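Local coordinates for protein ethanolamine kinase Pv091845 (Plasmodium vivax, PDB 2QG7) that probably phosphorylates ethanolamine, the first step of phosphatidylethanolamine synthesis from ethanolamine, at residues P357-Y362 and Q411-C416. Residues are numbered along the deposited sequence; the frame is centred on the assembly and turned at random.
Sequences PMERAY and QPFYIC
Phe413, near the start of helix 413-430, lays its ring on the start of helix 360-369. Its CG is anti to the carbonyl carbon (chi1 -73°), which sends the ring across to the other helix. One ring face receives Ala361 CB, 3.5 Å above the plane and offset toward the rim. This is a CH-pi contact, with Ala361 CB 3.9 Å from the Phe413 ring centroid. The same face takes the backbone N of Tyr362, 3.5 Å from Phe413 CD2. Glu359, the N-cap residue, brings CB to 3.7 Å from Phe413 CE2. The Glu359 and Phe413 side chains cross at about a right angle, with the carboxylate plane turned 58° from the ring. The glutamate chain bends at chi2; OE1 hydrogen-bonds to Ser234 OG and OE2 to Trp237 NE1. Tyr362 CB packs 3.6 Å from Phe413 CD2, which lies at the edge of the tyrosine ring. One turn along helix 413-430, Cys416 SG lies 3.9 Å from Tyr362 CD1, oblique to the tyrosine ring. Cys283 and Val279 of helix 269-284 touch Phe413 and Cys416 respectively. The contact thus joins helix 413-430 to helix 360-369 where strand 356-359 turns into it, in the mainly helical part of the fold. No hydrogen bond links the two segments. Cohesion here rests on buried apolar packing, with weak CH-pi and sulfur-aromatic contributions, while the buried glutamate takes its hydrogen bonds from outside the pair.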
loop_
_atom_site.group_PDB
_atom_site.type_symbol
_atom_site.label_atom_id
_atom_site.label_comp_id
_atom_site.label_asym_id
_atom_site.label_seq_id
_atom_site.Cartn_x
_atom_site.Cartn_y
_atom_site.Cartn_z
ATOM N N PRO D 357 2.105 -25.616 17.247
ATOM C CA PRO D 357 1.021 -25.457 18.222
ATOM C C PRO D 357 0.763 -24.005 18.618
ATOM O O PRO D 357 1.614 -23.362 19.169
ATOM C CB PRO D 357 1.498 -26.304 19.403
ATOM C CG PRO D 357 2.650 -27.169 18.843
ATOM C CD PRO D 357 3.265 -26.340 17.810
ATOM N N MET D 358 -0.418 -23.495 18.316
ATOM C CA MET D 358 -0.785 -22.138 18.693
ATOM C C MET D 358 -2.239 -22.166 19.102
ATOM O O MET D 358 -2.905 -23.168 18.887
ATOM C CB MET D 358 -0.643 -21.202 17.480
ATOM C CG MET D 358 0.766 -20.910 17.051
ATOM S SD MET D 358 0.909 -19.622 15.785
ATOM C CE MET D 358 2.692 -19.634 15.571
ATOM N N GLU D 359 -2.729 -21.047 19.631
ATOM C CA GLU D 359 -4.135 -20.794 19.854
ATOM C C GLU D 359 -4.919 -20.992 18.571
ATOM O O GLU D 359 -4.539 -20.490 17.525
ATOM C CB GLU D 359 -4.328 -19.364 20.347
ATOM C CG GLU D 359 -3.811 -19.082 21.769
ATOM C CD GLU D 359 -2.351 -18.683 21.848
ATOM O OE1 GLU D 359 -1.574 -18.939 20.874
ATOM O OE2 GLU D 359 -1.947 -18.091 22.892
ATOM N N ARG D 360 -6.033 -21.709 18.667
ATOM C CA ARG D 360 -6.883 -21.998 17.533
ATOM C C ARG D 360 -7.478 -20.750 16.963
ATOM O O ARG D 360 -7.856 -20.719 15.776
ATOM C CB ARG D 360 -7.988 -23.020 17.888
ATOM C CG ARG D 360 -8.926 -22.623 19.033
ATOM C CD ARG D 360 -10.287 -23.289 18.933
ATOM N NE ARG D 360 -11.253 -22.777 19.924
ATOM C CZ ARG D 360 -12.498 -23.246 20.140
ATOM N NH1 ARG D 360 -12.973 -24.281 19.442
ATOM N NH2 ARG D 360 -13.281 -22.678 21.074
ATOM N N ALA D 361 -7.587 -19.723 17.799
ATOM C CA ALA D 361 -8.206 -18.462 17.397
ATOM C C ALA D 361 -7.247 -17.637 16.509
ATOM O O ALA D 361 -7.706 -16.938 15.597
ATOM C CB ALA D 361 -8.644 -17.689 18.583
ATOM N N TYR D 362 -5.931 -17.753 16.747
ATOM C CA TYR D 362 -4.945 -17.218 15.809
ATOM C C TYR D 362 -5.092 -17.711 14.338
ATOM O O TYR D 362 -5.069 -16.899 13.404
ATOM C CB TYR D 362 -3.544 -17.481 16.297
ATOM C CG TYR D 362 -2.536 -16.941 15.351
ATOM C CD1 TYR D 362 -2.152 -15.585 15.395
ATOM C CD2 TYR D 362 -1.962 -17.770 14.377
ATOM C CE1 TYR D 362 -1.200 -15.076 14.507
ATOM C CE2 TYR D 362 -1.026 -17.261 13.454
ATOM C CZ TYR D 362 -0.644 -15.917 13.540
ATOM O OH TYR D 362 0.281 -15.448 12.630
ATOM N N GLN D 411 -11.280 -12.359 17.981
ATOM C CA GLN D 411 -11.364 -10.923 17.674
ATOM C C GLN D 411 -10.045 -10.132 17.910
ATOM O O GLN D 411 -9.626 -9.381 17.049
ATOM C CB GLN D 411 -12.590 -10.331 18.400
ATOM C CG GLN D 411 -13.401 -9.408 17.583
ATOM C CD GLN D 411 -14.001 -10.032 16.381
ATOM O OE1 GLN D 411 -14.081 -9.413 15.307
ATOM N NE2 GLN D 411 -14.482 -11.254 16.546
ATOM N N PRO D 412 -9.364 -10.337 19.048
ATOM C CA PRO D 412 -8.057 -9.682 19.173
ATOM C C PRO D 412 -6.886 -10.339 18.399
ATOM O O PRO D 412 -5.774 -9.797 18.405
ATOM C CB PRO D 412 -7.764 -9.809 20.672
ATOM C CG PRO D 412 -8.508 -11.059 21.109
ATOM C CD PRO D 412 -9.736 -11.124 20.255
ATOM N N PHE D 413 -7.091 -11.520 17.808
ATOM C CA PHE D 413 -6.026 -12.224 17.090
ATOM C C PHE D 413 -5.848 -11.656 15.674
ATOM O O PHE D 413 -4.843 -11.936 15.016
ATOM C CB PHE D 413 -6.285 -13.743 17.030
ATOM C CG PHE D 413 -6.067 -14.437 18.333
ATOM C CD1 PHE D 413 -7.087 -14.490 19.292
ATOM C CD2 PHE D 413 -4.838 -15.037 18.617
ATOM C CE1 PHE D 413 -6.884 -15.120 20.468
ATOM C CE2 PHE D 413 -4.617 -15.691 19.837
ATOM C CZ PHE D 413 -5.629 -15.713 20.757
ATOM N N TYR D 414 -6.821 -10.867 15.231
ATOM C CA TYR D 414 -6.711 -10.118 14.003
ATOM C C TYR D 414 -5.450 -9.219 13.995
ATOM O O TYR D 414 -4.606 -9.286 13.068
ATOM C CB TYR D 414 -7.938 -9.267 13.854
ATOM C CG TYR D 414 -9.090 -9.913 13.144
ATOM C CD1 TYR D 414 -9.130 -9.941 11.744
ATOM C CD2 TYR D 414 -10.177 -10.458 13.866
ATOM C CE1 TYR D 414 -10.188 -10.494 11.072
ATOM C CE2 TYR D 414 -11.271 -11.023 13.188
ATOM C CZ TYR D 414 -11.262 -11.026 11.796
ATOM O OH TYR D 414 -12.295 -11.567 11.103
ATOM N N ILE D 415 -5.335 -8.407 15.050
ATOM C CA ILE D 415 -4.163 -7.563 15.288
ATOM C C ILE D 415 -2.886 -8.345 15.524
ATOM O O ILE D 415 -1.800 -7.916 15.138
ATOM C CB ILE D 415 -4.359 -6.604 16.492
ATOM C CG1 ILE D 415 -5.522 -5.622 16.213
ATOM C CG2 ILE D 415 -3.070 -5.780 16.725
ATOM C CD1 ILE D 415 -6.100 -5.133 17.537
ATOM N N CYS D 416 -3.023 -9.461 16.194
ATOM C CA CYS D 416 -1.902 -10.373 16.449
ATOM C C CYS D 416 -1.289 -10.941 15.115
ATOM O O CYS D 416 -0.081 -11.042 14.926
ATOM C CB CYS D 416 -2.428 -11.510 17.343
ATOM S SG CYS D 416 -1.155 -12.634 17.805
#